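Local coordinates for ethanolamine utilization protein EutL (Clostridium perfringens E str. JGS1987, PDB 4TME), which forms trimers in the shell of the ethanolamine-utilization microcompartment and binds ethanolamine, which probably controls opening of a transport pore allosterically, at residues C[133-138]-C[186-191]; C[145-150]-C[171-176]; C[157-162]-C[204-209]. All coordinates share one frame; numbering follows the deposited sequence.

Interaction 1 (C[133-138]-C[186-191]); sequences SYLSKT and GALLTG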
ATOM      1  N   SER C 133      25.764  -1.478 -11.108  1.00 26.51           N
ATOM      2  CA  SER C 133      25.799  -2.491 -10.071  1.00 27.42           C
ATOM      3  C   SER C 133      24.414  -2.724  -9.483  1.00 27.58           C
ATOM      4  O   SER C 133      24.129  -3.806  -8.962  1.00 31.07           O
ATOM      5  CB  SER C 133      26.788  -2.107  -8.957  1.00 28.04           C
ATOM      6  OG  SER C 133      26.332  -0.980  -8.233  1.00 30.05           O
ATOM      7  N   TYR C 134      23.539  -1.730  -9.566  1.00 24.55           N
ATOM      8  CA  TYR C 134      22.248  -1.815  -8.908  1.00 23.96           C
ATOM      9  C   TYR C 134      21.265  -2.707  -9.672  1.00 25.24           C
ATOM     10  O   TYR C 134      20.732  -3.700  -9.134  1.00 25.81           O
ATOM     11  CB  TYR C 134      21.654  -0.405  -8.744  1.00 23.34           C
ATOM     12  CG  TYR C 134      20.242  -0.411  -8.235  1.00 24.42           C
ATOM     13  CD1 TYR C 134      19.871  -1.186  -7.138  1.00 25.52           C
ATOM     14  CD2 TYR C 134      19.265   0.340  -8.862  1.00 26.28           C
ATOM     15  CE1 TYR C 134      18.568  -1.207  -6.696  1.00 26.28           C
ATOM     16  CE2 TYR C 134      17.962   0.327  -8.412  1.00 27.23           C
ATOM     17  CZ  TYR C 134      17.628  -0.448  -7.334  1.00 29.02           C
ATOM     18  OH  TYR C 134      16.320  -0.453  -6.900  1.00 32.90           O
ATOM     19  N   LEU C 135      21.012  -2.359 -10.931  1.00 25.98           N
ATOM     20  CA  LEU C 135      20.039  -3.131 -11.723  1.00 25.36           C
ATOM     21  C   LEU C 135      20.591  -4.499 -12.111  1.00 25.61           C
ATOM     22  O   LEU C 135      19.809  -5.448 -12.263  1.00 26.29           O
ATOM     23  CB  LEU C 135      19.609  -2.376 -12.974  1.00 25.81           C
ATOM     24  CG  LEU C 135      18.642  -1.210 -12.706  1.00 27.24           C
ATOM     25  CD1 LEU C 135      18.367  -0.524 -14.029  1.00 27.52           C
ATOM     26  CD2 LEU C 135      17.329  -1.669 -12.035  1.00 29.40           C
ATOM     27  N   SER C 136      21.907  -4.637 -12.260  1.00 26.53           N
ATOM     28  CA  SER C 136      22.461  -5.969 -12.549  1.00 29.01           C
ATOM     29  C   SER C 136      22.243  -6.888 -11.332  1.00 29.34           C
ATOM     30  O   SER C 136      21.874  -8.049 -11.488  1.00 29.98           O
ATOM     31  CB  SER C 136      23.942  -5.895 -12.928  1.00 32.38           C
ATOM     32  OG  SER C 136      24.727  -5.396 -11.865  1.00 33.48           O
ATOM     33  N   LYS C 137      22.436  -6.379 -10.118  1.00 29.99           N
ATOM     34  CA  LYS C 137      22.160  -7.198  -8.930  1.00 33.25           C
ATOM     35  C   LYS C 137      20.684  -7.498  -8.790  1.00 31.54           C
ATOM     36  O   LYS C 137      20.321  -8.619  -8.448  1.00 33.52           O
ATOM     37  CB  LYS C 137      22.669  -6.525  -7.652  1.00 41.11           C
ATOM     38  CG  LYS C 137      24.155  -6.745  -7.428  1.00 54.55           C
ATOM     39  CD  LYS C 137      24.709  -5.827  -6.334  1.00 65.45           C
ATOM     40  CE  LYS C 137      26.223  -5.954  -6.208  1.00 72.97           C
ATOM     41  NZ  LYS C 137      26.933  -5.609  -7.478  1.00 76.74           N
ATOM     42  N   THR C 138      19.831  -6.514  -9.069  1.00 28.66           N
ATOM     43  CA  THR C 138      18.386  -6.698  -8.987  1.00 29.21           C
ATOM     44  C   THR C 138      17.947  -7.790  -9.970  1.00 29.69           C
ATOM     45  O   THR C 138      17.078  -8.627  -9.663  1.00 31.53           O
ATOM     46  CB  THR C 138      17.623  -5.375  -9.299  1.00 30.94           C
ATOM     47  OG1 THR C 138      18.035  -4.340  -8.384  1.00 33.06           O
ATOM     48  CG2 THR C 138      16.128  -5.567  -9.165  1.00 30.23           C
ATOM     49  N   GLY C 186       5.274  -5.122 -14.144  1.00 23.02           N
ATOM     50  CA  GLY C 186       6.161  -5.257 -15.293  1.00 24.50           C
ATOM     51  C   GLY C 186       7.302  -6.196 -14.987  1.00 25.08           C
ATOM     52  O   GLY C 186       7.129  -7.136 -14.210  1.00 24.19           O
ATOM     53  N   ALA C 187       8.467  -5.960 -15.589  1.00 23.10           N
ATOM     54  CA  ALA C 187       9.579  -6.885 -15.419  1.00 22.57           C
ATOM     55  C   ALA C 187      10.879  -6.289 -15.918  1.00 22.90           C
ATOM     56  O   ALA C 187      10.885  -5.315 -16.675  1.00 23.48           O
ATOM     57  CB  ALA C 187       9.316  -8.193 -16.165  1.00 24.03           C
ATOM     58  N   LEU C 188      11.962  -6.916 -15.488  1.00 23.22           N
ATOM     59  CA  LEU C 188      13.277  -6.749 -16.084  1.00 24.12           C
ATOM     60  C   LEU C 188      13.587  -7.988 -16.900  1.00 26.29           C
ATOM     61  O   LEU C 188      13.578  -9.112 -16.358  1.00 26.69           O
ATOM     62  CB  LEU C 188      14.369  -6.571 -15.026  1.00 24.31           C
ATOM     63  CG  LEU C 188      14.204  -5.430 -14.021  1.00 24.03           C
ATOM     64  CD1 LEU C 188      15.327  -5.446 -12.968  1.00 25.87           C
ATOM     65  CD2 LEU C 188      14.145  -4.085 -14.736  1.00 23.05           C
ATOM     66  N   LEU C 189      13.859  -7.805 -18.189  1.00 25.43           N
ATOM     67  CA  LEU C 189      14.228  -8.915 -19.066  1.00 25.92           C
ATOM     68  C   LEU C 189      15.653  -8.696 -19.540  1.00 28.68           C
ATOM     69  O   LEU C 189      16.072  -7.557 -19.678  1.00 28.55           O
ATOM     70  CB  LEU C 189      13.309  -9.022 -20.291  1.00 26.29           C
ATOM     71  CG  LEU C 189      11.803  -8.920 -20.014  1.00 27.64           C
ATOM     72  CD1 LEU C 189      11.019  -9.035 -21.316  1.00 29.28           C
ATOM     73  CD2 LEU C 189      11.361 -10.009 -19.030  1.00 28.86           C
ATOM     74  N   THR C 190      16.388  -9.763 -19.820  1.00 30.34           N
ATOM     75  CA  THR C 190      17.757  -9.592 -20.328  1.00 30.45           C
ATOM     76  C   THR C 190      17.999 -10.369 -21.611  1.00 32.05           C
ATOM     77  O   THR C 190      17.286 -11.318 -21.930  1.00 33.08           O
ATOM     78  CB  THR C 190      18.821  -9.991 -19.276  1.00 30.38           C
ATOM     79  OG1 THR C 190      20.115  -9.533 -19.708  1.00 32.19           O
ATOM     80  CG2 THR C 190      18.884 -11.508 -19.062  1.00 30.84           C
ATOM     81  N   GLY C 191      19.026  -9.944 -22.337  1.00 32.96           N
ATOM     82  CA  GLY C 191      19.432 -10.564 -23.590  1.00 34.58           C
ATOM     83  C   GLY C 191      20.425  -9.636 -24.264  1.00 34.96           C
ATOM     84  O   GLY C 191      20.959  -8.733 -23.610  1.00 34.45           O
TER
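L188 reaches out of strand 185-191 and sets one methyl, CD1, against two side chains of helix 133-139. The closest approach is with T138, whose CG2 lies 3.9 Å from L188 CD1, the two side chains crossing at about a right angle. L135 gives a looser second touch from the preceding turn of the helix, its CD2 standing 4.4 Å from L188 CD1. The threonine is oriented by its own helix: with CG2 anti to the backbone N (chi1 of OG1 -58°), the methyl is presented to the leucine, while T138 OG1 turns back and donates a hydrogen bond to Y134 O (2.9 Å). That hydroxyl approaches from above the carbonyl plane, 42° out of it, and Y134 O also accepts the helical bond from T138 N. The contact joins the short helix following strand 122-128 to one face of the antiparallel sheet in the second BMC domain of this tandem shell protein, on the side where L188 also meets Y149 and F176. The L135 side is buried and enclosed, with L147 of strand 146-152 behind it, although its touch on L188 is the looser one. The tighter T138-L188 meeting lies toward the rim, where T138 is partly exposed and rests also on E174. The backbone N of L135 is hydrogen-bonded to D52 OD1.

Interaction 2 (C[145-150]-C[171-176]); sequences EALAYL and EMCEFF. With ETA (ethanolamine), chain J.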
ATOM      1  N   GLU C 145      25.724  -5.967 -18.570  1.00 32.81           N
ATOM      2  CA  GLU C 145      24.764  -6.625 -19.454  1.00 34.70           C
ATOM      3  C   GLU C 145      23.559  -5.720 -19.687  1.00 32.74           C
ATOM      4  O   GLU C 145      23.307  -4.825 -18.892  1.00 32.57           O
ATOM      5  CB  GLU C 145      24.319  -7.962 -18.859  1.00 38.45           C
ATOM      6  CG  GLU C 145      25.373  -9.044 -18.974  1.00 45.91           C
ATOM      7  CD  GLU C 145      25.632  -9.415 -20.403  1.00 56.76           C
ATOM      8  OE1 GLU C 145      24.712  -9.975 -21.045  1.00 59.92           O
ATOM      9  OE2 GLU C 145      26.743  -9.125 -20.892  1.00 63.22           O
ATOM     10  N   ALA C 146      22.821  -5.968 -20.773  1.00 33.26           N
ATOM     11  CA  ALA C 146      21.667  -5.137 -21.119  1.00 30.69           C
ATOM     12  C   ALA C 146      20.384  -5.633 -20.455  1.00 29.56           C
ATOM     13  O   ALA C 146      20.241  -6.829 -20.169  1.00 30.98           O
ATOM     14  CB  ALA C 146      21.479  -5.101 -22.624  1.00 30.87           C
ATOM     15  N   LEU C 147      19.452  -4.712 -20.244  1.00 26.51           N
ATOM     16  CA  LEU C 147      18.099  -5.054 -19.788  1.00 27.28           C
ATOM     17  C   LEU C 147      17.041  -4.339 -20.593  1.00 28.20           C
ATOM     18  O   LEU C 147      17.263  -3.228 -21.066  1.00 29.10           O
ATOM     19  CB  LEU C 147      17.869  -4.668 -18.307  1.00 28.31           C
ATOM     20  CG  LEU C 147      18.565  -5.439 -17.203  1.00 31.11           C
ATOM     21  CD1 LEU C 147      18.299  -4.748 -15.905  1.00 29.80           C
ATOM     22  CD2 LEU C 147      18.082  -6.896 -17.179  1.00 33.41           C
ATOM     23  N   ALA C 148      15.866  -4.973 -20.711  1.00 26.23           N
ATOM     24  CA  ALA C 148      14.639  -4.268 -21.005  1.00 25.41           C
ATOM     25  C   ALA C 148      13.913  -4.015 -19.679  1.00 23.88           C
ATOM     26  O   ALA C 148      13.612  -4.947 -18.957  1.00 24.72           O
ATOM     27  CB  ALA C 148      13.760  -5.077 -21.947  1.00 26.35           C
ATOM     28  N   TYR C 149      13.683  -2.752 -19.362  1.00 22.71           N
ATOM     29  CA  TYR C 149      13.002  -2.334 -18.129  1.00 20.74           C
ATOM     30  C   TYR C 149      11.589  -1.933 -18.527  1.00 22.23           C
ATOM     31  O   TYR C 149      11.390  -0.892 -19.150  1.00 23.25           O
ATOM     32  CB  TYR C 149      13.800  -1.191 -17.490  1.00 21.33           C
ATOM     33  CG  TYR C 149      13.437  -0.817 -16.059  1.00 21.28           C
ATOM     34  CD1 TYR C 149      12.177  -1.051 -15.522  1.00 21.98           C
ATOM     35  CD2 TYR C 149      14.389  -0.206 -15.248  1.00 21.78           C
ATOM     36  CE1 TYR C 149      11.873  -0.678 -14.197  1.00 21.87           C
ATOM     37  CE2 TYR C 149      14.108   0.164 -13.966  1.00 22.41           C
ATOM     38  CZ  TYR C 149      12.854  -0.052 -13.442  1.00 21.59           C
ATOM     39  OH  TYR C 149      12.594   0.330 -12.155  1.00 22.28           O
ATOM     40  N   LEU C 150      10.630  -2.824 -18.239  1.00 20.47           N
ATOM     41  CA  LEU C 150       9.267  -2.736 -18.781  1.00 21.47           C
ATOM     42  C   LEU C 150       8.274  -2.502 -17.644  1.00 22.01           C
ATOM     43  O   LEU C 150       8.209  -3.315 -16.716  1.00 23.96           O
ATOM     44  CB  LEU C 150       8.916  -4.027 -19.520  1.00 21.12           C
ATOM     45  CG  LEU C 150       9.938  -4.461 -20.579  1.00 23.33           C
ATOM     46  CD1 LEU C 150       9.512  -5.762 -21.265  1.00 24.80           C
ATOM     47  CD2 LEU C 150      10.159  -3.372 -21.615  1.00 25.25           C
ATOM     48  N   GLU C 171      15.276 -13.267 -21.609  1.00 34.41           N
ATOM     49  CA  GLU C 171      15.026 -14.067 -20.417  1.00 35.81           C
ATOM     50  C   GLU C 171      14.422 -13.211 -19.327  1.00 34.18           C
ATOM     51  O   GLU C 171      14.785 -12.049 -19.158  1.00 33.64           O
ATOM     52  CB  GLU C 171      16.314 -14.686 -19.875  1.00 42.47           C
ATOM     53  CG  GLU C 171      17.097 -15.527 -20.867  1.00 54.42           C
ATOM     54  CD  GLU C 171      18.365 -16.083 -20.251  1.00 65.16           C
ATOM     55  OE1 GLU C 171      19.403 -15.376 -20.267  1.00 68.68           O
ATOM     56  OE2 GLU C 171      18.316 -17.221 -19.739  1.00 69.10           O
ATOM     57  N   MET C 172      13.509 -13.805 -18.577  1.00 34.23           N
ATOM     58  CA  MET C 172      12.911 -13.187 -17.413  1.00 35.86           C
ATOM     59  C   MET C 172      13.942 -13.127 -16.285  1.00 35.87           C
ATOM     60  O   MET C 172      14.559 -14.150 -15.957  1.00 37.64           O
ATOM     61  CB  MET C 172      11.672 -13.996 -17.009  1.00 39.27           C
ATOM     62  CG  MET C 172      11.059 -13.654 -15.678  1.00 41.17           C
ATOM     63  SD  MET C 172      10.494 -11.969 -15.628  1.00 35.58           S
ATOM     64  CE  MET C 172       8.872 -11.999 -16.415  1.00 32.07           C
ATOM     65  N   CYS C 173      14.172 -11.935 -15.728  1.00 32.47           N
ATOM     66  CA  CYS C 173      15.070 -11.777 -14.583  1.00 31.93           C
ATOM     67  C   CYS C 173      14.338 -11.452 -13.285  1.00 34.68           C
ATOM     68  O   CYS C 173      14.589 -12.071 -12.246  1.00 40.13           O
ATOM     69  CB  CYS C 173      16.090 -10.680 -14.867  1.00 29.38           C
ATOM     70  SG  CYS C 173      17.094 -11.102 -16.243  1.00 33.56           S
ATOM     71  N   GLU C 174      13.442 -10.477 -13.349  1.00 29.75           N
ATOM     72  CA  GLU C 174      12.688 -10.036 -12.191  1.00 28.41           C
ATOM     73  C   GLU C 174      11.287  -9.635 -12.621  1.00 27.30           C
ATOM     74  O   GLU C 174      11.121  -8.914 -13.610  1.00 27.92           O
ATOM     75  CB  GLU C 174      13.386  -8.855 -11.506  1.00 32.11           C
ATOM     76  CG  GLU C 174      12.707  -8.367 -10.242  1.00 44.02           C
ATOM     77  CD  GLU C 174      13.140  -9.145  -9.007  1.00 64.26           C
ATOM     78  OE1 GLU C 174      13.586  -8.496  -8.033  1.00 80.52           O
ATOM     79  OE2 GLU C 174      13.037 -10.392  -9.004  1.00 66.39           O
ATOM     80  N   PHE C 175      10.288 -10.134 -11.899  1.00 25.39           N
ATOM     81  CA  PHE C 175       8.880  -9.878 -12.195  1.00 25.19           C
ATOM     82  C   PHE C 175       8.351  -8.907 -11.154  1.00 24.79           C
ATOM     83  O   PHE C 175       8.492  -9.169  -9.960  1.00 26.67           O
ATOM     84  CB  PHE C 175       8.107 -11.208 -12.158  1.00 26.74           C
ATOM     85  CG  PHE C 175       6.624 -11.095 -12.360  1.00 27.80           C
ATOM     86  CD1 PHE C 175       6.105 -10.472 -13.482  1.00 32.03           C
ATOM     87  CD2 PHE C 175       5.731 -11.680 -11.448  1.00 26.41           C
ATOM     88  CE1 PHE C 175       4.729 -10.393 -13.680  1.00 34.33           C
ATOM     89  CE2 PHE C 175       4.360 -11.612 -11.645  1.00 26.95           C
ATOM     90  CZ  PHE C 175       3.855 -10.978 -12.761  1.00 31.53           C
ATOM     91  N   PHE C 176       7.776  -7.789 -11.578  1.00 22.41           N
ATOM     92  CA  PHE C 176       7.159  -6.848 -10.659  1.00 23.16           C
ATOM     93  C   PHE C 176       5.675  -7.185 -10.616  1.00 22.90           C
ATOM     94  O   PHE C 176       4.924  -6.771 -11.499  1.00 23.74           O
ATOM     95  CB  PHE C 176       7.331  -5.396 -11.117  1.00 24.77           C
ATOM     96  CG  PHE C 176       8.738  -5.029 -11.520  1.00 28.35           C
ATOM     97  CD1 PHE C 176       9.807  -5.316 -10.706  1.00 30.82           C
ATOM     98  CD2 PHE C 176       8.958  -4.364 -12.715  1.00 30.94           C
ATOM     99  CE1 PHE C 176      11.108  -4.937 -11.086  1.00 32.73           C
ATOM    100  CE2 PHE C 176      10.250  -3.999 -13.108  1.00 31.89           C
ATOM    101  CZ  PHE C 176      11.304  -4.289 -12.294  1.00 32.06           C
TER
HETATM  102  CA  ETA J 301       8.473  -1.677 -10.362  1.00 24.44           C
HETATM  103  N   ETA J 301       8.966  -0.412  -9.890  1.00 21.52           N
HETATM  104  C   ETA J 301       7.287  -1.409 -11.264  1.00 26.09           C
HETATM  105  O   ETA J 301       6.199  -0.912 -10.506  1.00 26.76           O
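Y149 holds its ring carbon CG anti to the backbone N (chi1 -167°), whereas F176 has CG anti to its carbonyl carbon (chi1 -48°), and these different rotations bring the two rings together across the intervening strand 185-191. Strands 146-152 and 171-176 belong to the antiparallel sheet of the second BMC domain, but they are second neighbours in it, with segment axes 9.2 Å apart at closest, so the gap is bridged mainly by side chains, which meet over L188 of the strand between. The rings meet obliquely, planes at 48° and centroids 6.0 Å apart, with Y149 CE1 lying 3.9 Å from F176 CE2. L150 O approaches the rim of the phenylalanine near its plane. Toward the other end, L147 CD2 meets C173 SG at 4.4 Å, a lighter apolar touch. L188 pairs through its backbone with both C173 and E174, a classic beta bulge in strand 171-176. The tyrosine hydroxyl is occupied elsewhere, hydrogen-bonded to D45 OD1, and D45 also hydrogen-bonds the ethanolamine that lies on F176, as does T180 OG1. Thus Y149 is joined to the ligand site through a residue of the pocket, and F176 lines that pocket directly. One face of the phenylalanine ring carries the ligand: ethanolamine CA sits 3.5 Å above the ring plane of F176, displaced toward the rim, and comes within 3.6 Å of F176 CG.

Interaction 3 (C[157-162]-C[204-209]); sequences AMYALD and AEAVQS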
ATOM      1  N   ALA C 157       0.422  -4.449 -18.400  1.00 21.89           N
ATOM      2  CA  ALA C 157       1.748  -5.019 -18.157  1.00 22.65           C
ATOM      3  C   ALA C 157       1.762  -6.529 -18.393  1.00 23.69           C
ATOM      4  O   ALA C 157       2.683  -7.054 -19.005  1.00 23.62           O
ATOM      5  CB  ALA C 157       2.236  -4.701 -16.735  1.00 22.77           C
ATOM      6  N   MET C 158       0.753  -7.247 -17.903  1.00 23.31           N
ATOM      7  CA  MET C 158       0.728  -8.703 -18.080  1.00 23.79           C
ATOM      8  C   MET C 158       0.589  -9.094 -19.553  1.00 23.40           C
ATOM      9  O   MET C 158       1.284  -9.981 -20.050  1.00 24.38           O
ATOM     10  CB  MET C 158      -0.411  -9.314 -17.256  1.00 23.81           C
ATOM     11  CG  MET C 158      -0.263  -9.124 -15.721  1.00 24.16           C
ATOM     12  SD  MET C 158       1.284  -9.687 -14.997  1.00 26.91           S
ATOM     13  CE  MET C 158       1.147 -11.413 -15.384  1.00 44.16           C
ATOM     14  N   TYR C 159      -0.328  -8.448 -20.247  1.00 22.53           N
ATOM     15  CA  TYR C 159      -0.544  -8.682 -21.666  1.00 22.96           C
ATOM     16  C   TYR C 159       0.713  -8.357 -22.466  1.00 23.83           C
ATOM     17  O   TYR C 159       1.140  -9.128 -23.316  1.00 25.04           O
ATOM     18  CB  TYR C 159      -1.728  -7.828 -22.127  1.00 23.62           C
ATOM     19  CG  TYR C 159      -2.122  -7.981 -23.571  1.00 26.72           C
ATOM     20  CD1 TYR C 159      -2.981  -8.996 -23.968  1.00 31.53           C
ATOM     21  CD2 TYR C 159      -1.684  -7.079 -24.528  1.00 27.11           C
ATOM     22  CE1 TYR C 159      -3.364  -9.124 -25.276  1.00 35.60           C
ATOM     23  CE2 TYR C 159      -2.063  -7.192 -25.844  1.00 30.89           C
ATOM     24  CZ  TYR C 159      -2.905  -8.217 -26.214  1.00 36.43           C
ATOM     25  OH  TYR C 159      -3.282  -8.335 -27.529  1.00 41.67           O
ATOM     26  N   ALA C 160       1.302  -7.214 -22.165  1.00 24.75           N
ATOM     27  CA  ALA C 160       2.421  -6.717 -22.955  1.00 24.57           C
ATOM     28  C   ALA C 160       3.727  -7.463 -22.642  1.00 24.53           C
ATOM     29  O   ALA C 160       4.586  -7.603 -23.505  1.00 25.06           O
ATOM     30  CB  ALA C 160       2.578  -5.204 -22.730  1.00 23.02           C
ATOM     31  N   LEU C 161       3.882  -7.921 -21.400  0.65 24.40           N
ATOM     32  CA  LEU C 161       5.012  -8.771 -21.044  0.65 24.27           C
ATOM     33  C   LEU C 161       5.007 -10.069 -21.850  0.65 24.95           C
ATOM     34  O   LEU C 161       6.036 -10.505 -22.371  0.65 25.53           O
ATOM     35  CB  LEU C 161       5.007  -9.081 -19.547  0.65 24.23           C
ATOM     36  CG  LEU C 161       5.613  -8.042 -18.605  0.65 24.84           C
ATOM     37  CD1 LEU C 161       5.537  -8.546 -17.169  0.65 26.79           C
ATOM     38  CD2 LEU C 161       7.056  -7.686 -18.970  0.65 26.60           C
ATOM     39  N   ASP C 162       3.833 -10.686 -21.983  1.00 24.78           N
ATOM     40  CA  ASP C 162       3.727 -11.883 -22.797  1.00 25.40           C
ATOM     41  C   ASP C 162       4.142 -11.591 -24.238  1.00 25.94           C
ATOM     42  O   ASP C 162       4.890 -12.362 -24.846  1.00 27.95           O
ATOM     43  CB  ASP C 162       2.301 -12.445 -22.751  1.00 27.39           C
ATOM     44  CG  ASP C 162       2.162 -13.734 -23.551  1.00 31.46           C
ATOM     45  OD1 ASP C 162       2.717 -14.763 -23.114  1.00 34.61           O
ATOM     46  OD2 ASP C 162       1.516 -13.706 -24.605  1.00 32.52           O
ATOM     47  N   ALA C 204       5.863  -1.833 -25.775  1.00 25.80           N
ATOM     48  CA  ALA C 204       5.201  -0.561 -26.029  1.00 26.75           C
ATOM     49  C   ALA C 204       3.978  -0.739 -26.946  1.00 26.67           C
ATOM     50  O   ALA C 204       2.904  -0.185 -26.687  1.00 28.44           O
ATOM     51  CB  ALA C 204       6.170   0.436 -26.650  1.00 27.77           C
ATOM     52  N   GLU C 205       4.149  -1.504 -28.011  1.00 25.20           N
ATOM     53  CA  GLU C 205       3.081  -1.717 -28.984  1.00 26.52           C
ATOM     54  C   GLU C 205       1.900  -2.408 -28.315  1.00 26.32           C
ATOM     55  O   GLU C 205       0.732  -2.049 -28.553  1.00 26.96           O
ATOM     56  CB  GLU C 205       3.580  -2.555 -30.164  1.00 31.26           C
ATOM     57  CG  GLU C 205       2.533  -2.719 -31.261  1.00 43.29           C
ATOM     58  CD  GLU C 205       2.992  -3.629 -32.379  1.00 61.19           C
ATOM     59  OE1 GLU C 205       4.202  -3.931 -32.444  1.00 68.04           O
ATOM     60  OE2 GLU C 205       2.136  -4.042 -33.190  1.00 69.41           O
ATOM     61  N   ALA C 206       2.190  -3.377 -27.448  1.00 27.89           N
ATOM     62  CA  ALA C 206       1.118  -4.118 -26.782  1.00 27.99           C
ATOM     63  C   ALA C 206       0.361  -3.244 -25.767  1.00 26.57           C
ATOM     64  O   ALA C 206      -0.866  -3.323 -25.666  1.00 26.07           O
ATOM     65  CB  ALA C 206       1.676  -5.355 -26.099  1.00 27.56           C
ATOM     66  N   VAL C 207       1.070  -2.404 -25.017  1.00 24.44           N
ATOM     67  CA  VAL C 207       0.397  -1.502 -24.090  1.00 23.90           C
ATOM     68  C   VAL C 207      -0.502  -0.541 -24.871  1.00 25.67           C
ATOM     69  O   VAL C 207      -1.656  -0.307 -24.488  1.00 26.23           O
ATOM     70  CB  VAL C 207       1.391  -0.699 -23.212  1.00 23.31           C
ATOM     71  CG1 VAL C 207       0.623   0.287 -22.345  1.00 24.98           C
ATOM     72  CG2 VAL C 207       2.209  -1.639 -22.306  1.00 22.87           C
ATOM     73  N   GLN C 208      -0.013  -0.032 -25.997  1.00 26.36           N
ATOM     74  CA  GLN C 208      -0.805   0.917 -26.774  1.00 27.28           C
ATOM     75  C   GLN C 208      -2.048   0.213 -27.311  1.00 28.19           C
ATOM     76  O   GLN C 208      -3.125   0.810 -27.405  1.00 28.91           O
ATOM     77  CB  GLN C 208       0.020   1.532 -27.917  1.00 30.50           C
ATOM     78  CG  GLN C 208       1.071   2.489 -27.346  1.00 36.50           C
ATOM     79  CD  GLN C 208       1.720   3.401 -28.360  1.00 43.00           C
ATOM     80  OE1 GLN C 208       1.394   3.379 -29.554  1.00 49.16           O
ATOM     81  NE2 GLN C 208       2.642   4.247 -27.874  1.00 40.81           N
ATOM     82  N   SER C 209      -1.891  -1.060 -27.644  0.65 29.10           N
ATOM     83  CA  SER C 209      -3.000  -1.840 -28.175  0.65 29.83           C
ATOM     84  C   SER C 209      -4.117  -1.955 -27.147  0.65 28.44           C
ATOM     85  O   SER C 209      -5.292  -1.796 -27.487  0.65 29.20           O
ATOM     86  CB  SER C 209      -2.546  -3.234 -28.599  0.65 31.06           C
ATOM     87  OG  SER C 209      -3.665  -3.984 -29.049  0.65 32.02           O
TER
HETATM   88  O   HOH W   1      -5.040  -5.597 -27.421  1.00 42.06           O
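A160 and A206 meet where the two helices come closest, methyl against methyl, with A160 CB only 3.5 Å from A206 CB, tighter than ordinary van der Waals contact. Such small side chains let the backbones draw near: the CA atoms of A160 and A206 are 4.8 Å apart, and the axes of the two segments pass within 8.1 Å at an angle of 142°, roughly antiparallel. The methyl of A160 is the bump, received in a shallow hollow between A206 CB and one branch of V207, whose CG2 lies 3.6 Å away from A160 CB. Beside A206 stands the broad side chain of Y159. With CG anti to the backbone N (chi1 -178°), its ring swings across to the opposing helix and brings its edge, CD2, to 4.1 Å from A206 CB, while A206 O also lies at that edge, near the ring plane. Thus the A206 methyl is bordered by the flat tyrosine and by A160. V210 packs on Y159 from farther along helix 193-212, and K14 of the second subunit also packs on Y159. Close alanine-mediated packing here pairs the two long helices of the second BMC domain on one face of its antiparallel sheet, the alpha/beta layering of the BMC fold.

In the fold
Of the elements involved, helix 133-139 comes first from the N terminus, followed by strand 146-152, helix 154-167, strand 171-176, strand 185-191 and helix 193-212. Interaction 1 closes a loop of 47 residues between helix 133-139 and strand 185-191, and interaction 2, closing a shorter loop of 20, is nested within it. Interaction 3 joins 157-162 to 204-209 across 41 residues, and its segments alternate with those of both others. Interactions 1 and 2 share the sheet, with centres 5 Å apart and strand 185-191 lying between the strands of interaction 2. M158, on helix 154-167, packs on F175, and A157 on G186, tying that helix to the sheet.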